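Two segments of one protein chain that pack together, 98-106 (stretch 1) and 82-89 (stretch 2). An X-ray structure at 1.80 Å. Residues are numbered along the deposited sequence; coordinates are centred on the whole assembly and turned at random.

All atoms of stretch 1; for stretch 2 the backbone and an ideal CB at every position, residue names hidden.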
ATOM      1  N   SER A  98       5.166  15.668  -9.002  1.00 15.83           N
ATOM      2  CA  SER A  98       4.601  14.324  -8.982  1.00 17.23           C
ATOM      3  C   SER A  98       5.554  13.292  -9.557  1.00 15.75           C
ATOM      4  O   SER A  98       6.460  13.613 -10.327  1.00 15.56           O
ATOM      5  CB  SER A  98       3.284  14.291  -9.757  1.00 18.51           C
ATOM      6  OG  SER A  98       2.302  15.084  -9.114  1.00 23.86           O
ATOM      7  N   GLN A  99       5.353  12.039  -9.175  1.00 15.90           N
ATOM      8  CA  GLN A  99       6.200  10.976  -9.676  1.00 14.45           C
ATOM      9  C   GLN A  99       5.503   9.644  -9.513  1.00 13.17           C
ATOM     10  O   GLN A  99       4.583   9.510  -8.711  1.00 11.58           O
ATOM     11  CB  GLN A  99       7.523  10.953  -8.911  1.00 18.57           C
ATOM     12  CG  GLN A  99       7.357  10.671  -7.432  1.00 22.50           C
ATOM     13  CD  GLN A  99       8.685  10.598  -6.703  1.00 25.96           C
ATOM     14  OE1 GLN A  99       9.560   9.808  -7.062  1.00 29.37           O
ATOM     15  NE2 GLN A  99       8.841  11.420  -5.671  1.00 26.23           N
ATOM     16  N   VAL A 100       5.933   8.667 -10.301  1.00 10.83           N
ATOM     17  CA  VAL A 100       5.376   7.326 -10.211  1.00 11.16           C
ATOM     18  C   VAL A 100       6.330   6.590  -9.273  1.00 11.51           C
ATOM     19  O   VAL A 100       7.396   6.120  -9.680  1.00 11.70           O
ATOM     20  CB  VAL A 100       5.330   6.646 -11.592  1.00 10.45           C
ATOM     21  CG1 VAL A 100       4.698   5.259 -11.481  1.00 10.85           C
ATOM     22  CG2 VAL A 100       4.536   7.511 -12.557  1.00 10.89           C
ATOM     23  N   GLU A 101       5.950   6.526  -8.002  1.00 10.63           N
ATOM     24  CA  GLU A 101       6.770   5.874  -6.993  1.00 11.52           C
ATOM     25  C   GLU A 101       6.971   4.409  -7.350  1.00 11.73           C
ATOM     26  O   GLU A 101       6.047   3.734  -7.790  1.00 12.36           O
ATOM     27  CB  GLU A 101       6.121   6.045  -5.616  1.00 11.96           C
ATOM     28  CG  GLU A 101       6.064   7.520  -5.199  1.00 15.49           C
ATOM     29  CD  GLU A 101       5.400   7.762  -3.860  1.00 19.85           C
ATOM     30  OE1 GLU A 101       5.960   7.348  -2.820  1.00 20.79           O
ATOM     31  OE2 GLU A 101       4.313   8.382  -3.845  1.00 20.48           O
ATOM     32  N   GLY A 102       8.199   3.933  -7.177  1.00 11.71           N
ATOM     33  CA  GLY A 102       8.515   2.560  -7.520  1.00 12.04           C
ATOM     34  C   GLY A 102       9.310   2.536  -8.818  1.00 11.86           C
ATOM     35  O   GLY A 102      10.115   1.636  -9.056  1.00 11.46           O
ATOM     36  N   ASP A 103       9.073   3.544  -9.656  1.00 12.33           N
ATOM     37  CA  ASP A 103       9.755   3.688 -10.940  1.00 13.25           C
ATOM     38  C   ASP A 103       9.795   2.419 -11.800  1.00 11.86           C
ATOM     39  O   ASP A 103      10.857   1.961 -12.222  1.00 12.27           O
ATOM     40  CB  ASP A 103      11.178   4.217 -10.710  1.00 16.05           C
ATOM     41  CG  ASP A 103      11.905   4.525 -12.008  1.00 20.29           C
ATOM     42  OD1 ASP A 103      11.288   5.141 -12.904  1.00 21.22           O
ATOM     43  OD2 ASP A 103      13.096   4.161 -12.125  1.00 20.78           O
ATOM     44  N   PRO A 104       8.628   1.820 -12.057  1.00 10.56           N
ATOM     45  CA  PRO A 104       8.640   0.613 -12.887  1.00 11.13           C
ATOM     46  C   PRO A 104       9.036   1.006 -14.313  1.00 11.47           C
ATOM     47  O   PRO A 104       8.908   2.163 -14.697  1.00 10.53           O
ATOM     48  CB  PRO A 104       7.197   0.115 -12.783  1.00 11.46           C
ATOM     49  CG  PRO A 104       6.412   1.386 -12.582  1.00 11.50           C
ATOM     50  CD  PRO A 104       7.266   2.130 -11.587  1.00 10.55           C
ATOM     51  N   PRO A 105       9.537   0.051 -15.110  1.00 13.35           N
ATOM     52  CA  PRO A 105       9.937   0.353 -16.492  1.00 14.32           C
ATOM     53  C   PRO A 105       8.794   0.934 -17.330  1.00 15.38           C
ATOM     54  O   PRO A 105       7.631   0.570 -17.144  1.00 14.12           O
ATOM     55  CB  PRO A 105      10.400  -1.002 -17.015  1.00 16.15           C
ATOM     56  CG  PRO A 105      10.971  -1.646 -15.781  1.00 16.22           C
ATOM     57  CD  PRO A 105       9.920  -1.324 -14.743  1.00 15.29           C
ATOM     58  N   LYS A 106       9.136   1.846 -18.238  1.00 15.57           N
ATOM     59  CA  LYS A 106       8.154   2.467 -19.122  1.00 17.45           C
ATOM     60  C   LYS A 106       7.451   1.383 -19.923  1.00 15.78           C
ATOM     61  O   LYS A 106       8.088   0.439 -20.400  1.00 18.37           O
ATOM     62  CB  LYS A 106       8.841   3.440 -20.086  1.00 18.61           C
ATOM     63  CG  LYS A 106       8.980   4.861 -19.570  1.00 21.88           C
ATOM     64  CD  LYS A 106       9.597   4.908 -18.189  1.00 24.38           C
ATOM     65  CE  LYS A 106       9.740   6.343 -17.715  1.00 24.92           C
ATOM     66  NZ  LYS A 106      10.178   6.404 -16.302  1.00 28.04           N
ATOM     67  N   UNK A  82       4.769  -9.104 -11.201  1.00 12.03           N
ATOM     68  CA  UNK A  82       4.965  -7.911 -12.016  1.00 11.80           C
ATOM     69  C   UNK A  82       5.444  -6.714 -11.208  1.00 11.78           C
ATOM     70  O   UNK A  82       5.291  -6.672  -9.991  1.00  9.91           O
ATOM     71  CB  UNK A  82       3.662  -7.554 -12.734  1.00 11.80           C
ATOM     72  N   UNK A  83       6.045  -5.728 -11.893  1.00 11.65           N
ATOM     73  CA  UNK A  83       6.548  -4.504 -11.268  1.00 11.10           C
ATOM     74  C   UNK A  83       5.372  -3.736 -10.664  1.00 11.91           C
ATOM     75  O   UNK A  83       4.245  -3.815 -11.162  1.00 10.86           O
ATOM     76  CB  UNK A  83       7.301  -3.639 -12.280  1.00 11.10           C
ATOM     77  N   UNK A  84       5.635  -3.005  -9.585  1.00 10.06           N
ATOM     78  CA  UNK A  84       4.605  -2.207  -8.943  1.00  9.68           C
ATOM     79  C   UNK A  84       5.014  -0.744  -8.967  1.00  9.46           C
ATOM     80  O   UNK A  84       6.197  -0.409  -8.919  1.00  9.87           O
ATOM     81  CB  UNK A  84       4.359  -2.679  -7.509  1.00  9.68           C
ATOM     82  N   UNK A  85       4.018   0.123  -9.062  1.00  9.57           N
ATOM     83  CA  UNK A  85       4.264   1.549  -9.034  1.00  9.79           C
ATOM     84  C   UNK A  85       3.022   2.146  -8.410  1.00  8.98           C
ATOM     85  O   UNK A  85       2.007   1.458  -8.269  1.00  7.74           O
ATOM     86  CB  UNK A  85       4.556   2.124 -10.421  1.00  9.79           C
ATOM     87  N   UNK A  86       3.090   3.408  -8.006  1.00  9.10           N
ATOM     88  CA  UNK A  86       1.919   4.053  -7.433  1.00  9.09           C
ATOM     89  C   UNK A  86       2.048   5.553  -7.428  1.00  8.44           C
ATOM     90  O   UNK A  86       3.155   6.106  -7.461  1.00  7.91           O
ATOM     91  CB  UNK A  86       1.678   3.551  -6.008  1.00  9.09           C
ATOM     92  N   UNK A  87       0.898   6.209  -7.415  1.00  9.51           N
ATOM     93  CA  UNK A  87       0.847   7.658  -7.418  1.00 12.20           C
ATOM     94  C   UNK A  87       0.025   8.117  -6.231  1.00 14.41           C
ATOM     95  O   UNK A  87      -1.076   7.621  -6.002  1.00 15.32           O
ATOM     96  CB  UNK A  87       0.265   8.191  -8.729  1.00 12.20           C
ATOM     97  N   UNK A  88       0.571   9.062  -5.475  1.00 16.64           N
ATOM     98  CA  UNK A  88      -0.123   9.582  -4.311  1.00 19.25           C
ATOM     99  C   UNK A  88      -0.541  11.028  -4.511  1.00 20.41           C
ATOM    100  O   UNK A  88       0.140  11.791  -5.194  1.00 19.31           O
ATOM    101  CB  UNK A  88       0.761   9.458  -3.068  1.00 19.25           C
ATOM    102  N   UNK A  89      -1.687  11.417  -3.931  1.00 21.51           N
ATOM    103  CA  UNK A  89      -2.156  12.799  -4.061  1.00 23.16           C
ATOM    104  C   UNK A  89      -1.314  13.655  -3.112  1.00 24.45           C
ATOM    105  O   UNK A  89      -1.400  13.507  -1.896  1.00 25.58           O
ATOM    106  CB  UNK A  89      -3.649  12.921  -3.748  1.00 23.16           C
TER

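Position 82 begins the stretch out of reach of stretch 1. Nothing of stretch 1 lies within 5.5 Å of its ideal CB, so the contact sets no preference. The residue is K82, and its side chain stays clear of stretch 1.

Position 83 points its CB toward stretch 1. The ideal CB is 3.8 Å from P104 CB and 4.3 Å from P105 CD. What stretch 1 offers here is apolar and carries no charge. A small or medium apolar side chain would suit, and the phi of -63° also admits proline. The residue is P83. Its CB lies 3.9 Å from P104 CB and 4.3 Å from P105 CD, so three prolines meet.

Position 84 is extended and points its CB away. No atom of stretch 1 comes within 5.5 Å of the ideal CB, so many side chains would be compatible. The residue is L84. Its backbone does the touching: L84 O is 3.8 Å from P104 CD.

Position 85 points toward stretch 1, but there is no room. The ideal CB would be 2.9 Å from P104 CG, a clash, and 3.3 Å from V100 CG1, which is tight. Only the absence of a side chain fits well. The residue is G85. Its bare CA approaches E101 O to 3.1 Å in a CA-H...O contact, and P104 CD comes to 4.0 Å from the same CA.

Position 86 pairs with E101 in a single antiparallel bridge. The backbone bonds are N to E101 O, 3.0 Å, and E101 N to the O of 86, 2.9 Å. They suit any residue with a free NH. The CB points away, yet E101 extends its side chain along the pair. A long side chain that turns back could cover the E101 methylene groups or meet its carboxylate; an aromatic, a long aliphatic or a basic residue are all plausible. The residue is Y86. With chi1 at 63° (p), the ring returns to E101, whose CB sits over one face, 3.7 Å from the centroid, in a CH-pi contact. Y86 OH is 3.2 Å from E101 OE1, and water 1 links the two.

Position 87 points sideways. Its ideal CB is 4.5 Å from Q99 O and 5.4 Å from V100 CA. A modest apolar side chain would suit, to meet V100. The residue is V87. Its CG2 reaches 4.4 Å from V100 CG2 and 4.1 Å from Q99 O.

Position 88 also points sideways, with the ideal CB 3.8 Å from E101 OE2. The nearby negative charge favours a basic side chain, though a neutral donor could also serve. The residue is R88. Its NE donates to E101 OE2 at 3.2 Å, a hydrogen bond within a salt bridge. The carboxylate lies at the guanidinium edge. Water 2 joins R88 N, Q99 O and E101 OE2.

Position 89 points away, with stretch 1 beyond 5.5 Å of its ideal CB. The contact imposes little. The residue is P89.

Stretch 2, residues 82-89: KPLGYVRP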
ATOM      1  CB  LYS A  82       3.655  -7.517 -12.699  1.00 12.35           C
ATOM      2  CG  LYS A  82       3.222  -8.432 -13.818  1.00 15.02           C
ATOM      3  CD  LYS A  82       1.866  -8.000 -14.355  1.00 15.27           C
ATOM      4  CE  LYS A  82       1.422  -8.866 -15.525  1.00 15.96           C
ATOM      5  NZ  LYS A  82       2.327  -8.736 -16.692  1.00 16.35           N
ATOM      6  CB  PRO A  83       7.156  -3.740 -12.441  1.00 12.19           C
ATOM      7  CG  PRO A  83       7.591  -4.814 -13.365  1.00 12.78           C
ATOM      8  CD  PRO A  83       6.457  -5.802 -13.307  1.00 11.30           C
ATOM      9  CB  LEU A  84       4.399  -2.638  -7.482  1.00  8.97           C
ATOM     10  CG  LEU A  84       3.525  -1.695  -6.645  1.00  9.30           C
ATOM     11  CD1 LEU A  84       2.062  -1.786  -7.104  1.00  9.03           C
ATOM     12  CD2 LEU A  84       3.648  -2.059  -5.162  1.00  9.18           C
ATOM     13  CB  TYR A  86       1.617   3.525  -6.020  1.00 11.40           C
ATOM     14  CG  TYR A  86       2.664   3.782  -4.957  1.00 12.25           C
ATOM     15  CD1 TYR A  86       2.618   4.931  -4.167  1.00 13.71           C
ATOM     16  CD2 TYR A  86       3.650   2.833  -4.681  1.00 13.61           C
ATOM     17  CE1 TYR A  86       3.521   5.121  -3.120  1.00 14.81           C
ATOM     18  CE2 TYR A  86       4.557   3.015  -3.640  1.00 15.30           C
ATOM     19  CZ  TYR A  86       4.485   4.158  -2.861  1.00 15.84           C
ATOM     20  OH  TYR A  86       5.355   4.323  -1.808  1.00 19.57           O
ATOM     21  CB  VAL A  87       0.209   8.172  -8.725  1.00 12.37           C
ATOM     22  CG1 VAL A  87       0.056   9.691  -8.681  1.00 13.81           C
ATOM     23  CG2 VAL A  87       1.067   7.764  -9.900  1.00 10.98           C
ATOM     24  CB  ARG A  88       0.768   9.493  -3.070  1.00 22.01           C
ATOM     25  CG  ARG A  88       1.937  10.456  -3.079  1.00 26.98           C
ATOM     26  CD  ARG A  88       2.465  10.700  -1.673  1.00 30.14           C
ATOM     27  NE  ARG A  88       3.192   9.557  -1.128  1.00 32.34           N
ATOM     28  CZ  ARG A  88       3.619   9.482   0.130  1.00 34.57           C
ATOM     29  NH1 ARG A  88       3.387  10.478   0.975  1.00 36.10           N
ATOM     30  NH2 ARG A  88       4.291   8.419   0.544  1.00 36.78           N
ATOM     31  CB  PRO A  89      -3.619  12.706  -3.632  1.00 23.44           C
ATOM     32  CG  PRO A  89      -3.591  11.606  -2.606  1.00 23.35           C
ATOM     33  CD  PRO A  89      -2.691  10.576  -3.252  1.00 22.36           C
TER
HETATM   34  O   HOH W   1       5.226   6.364  -0.278  1.00 28.10           O
HETATM   35  O   HOH W   2       3.303   9.609  -6.092  1.00 14.36           O
HETATM   36  O   HOH W   3       1.102  13.008  -7.442  1.00 23.63           O
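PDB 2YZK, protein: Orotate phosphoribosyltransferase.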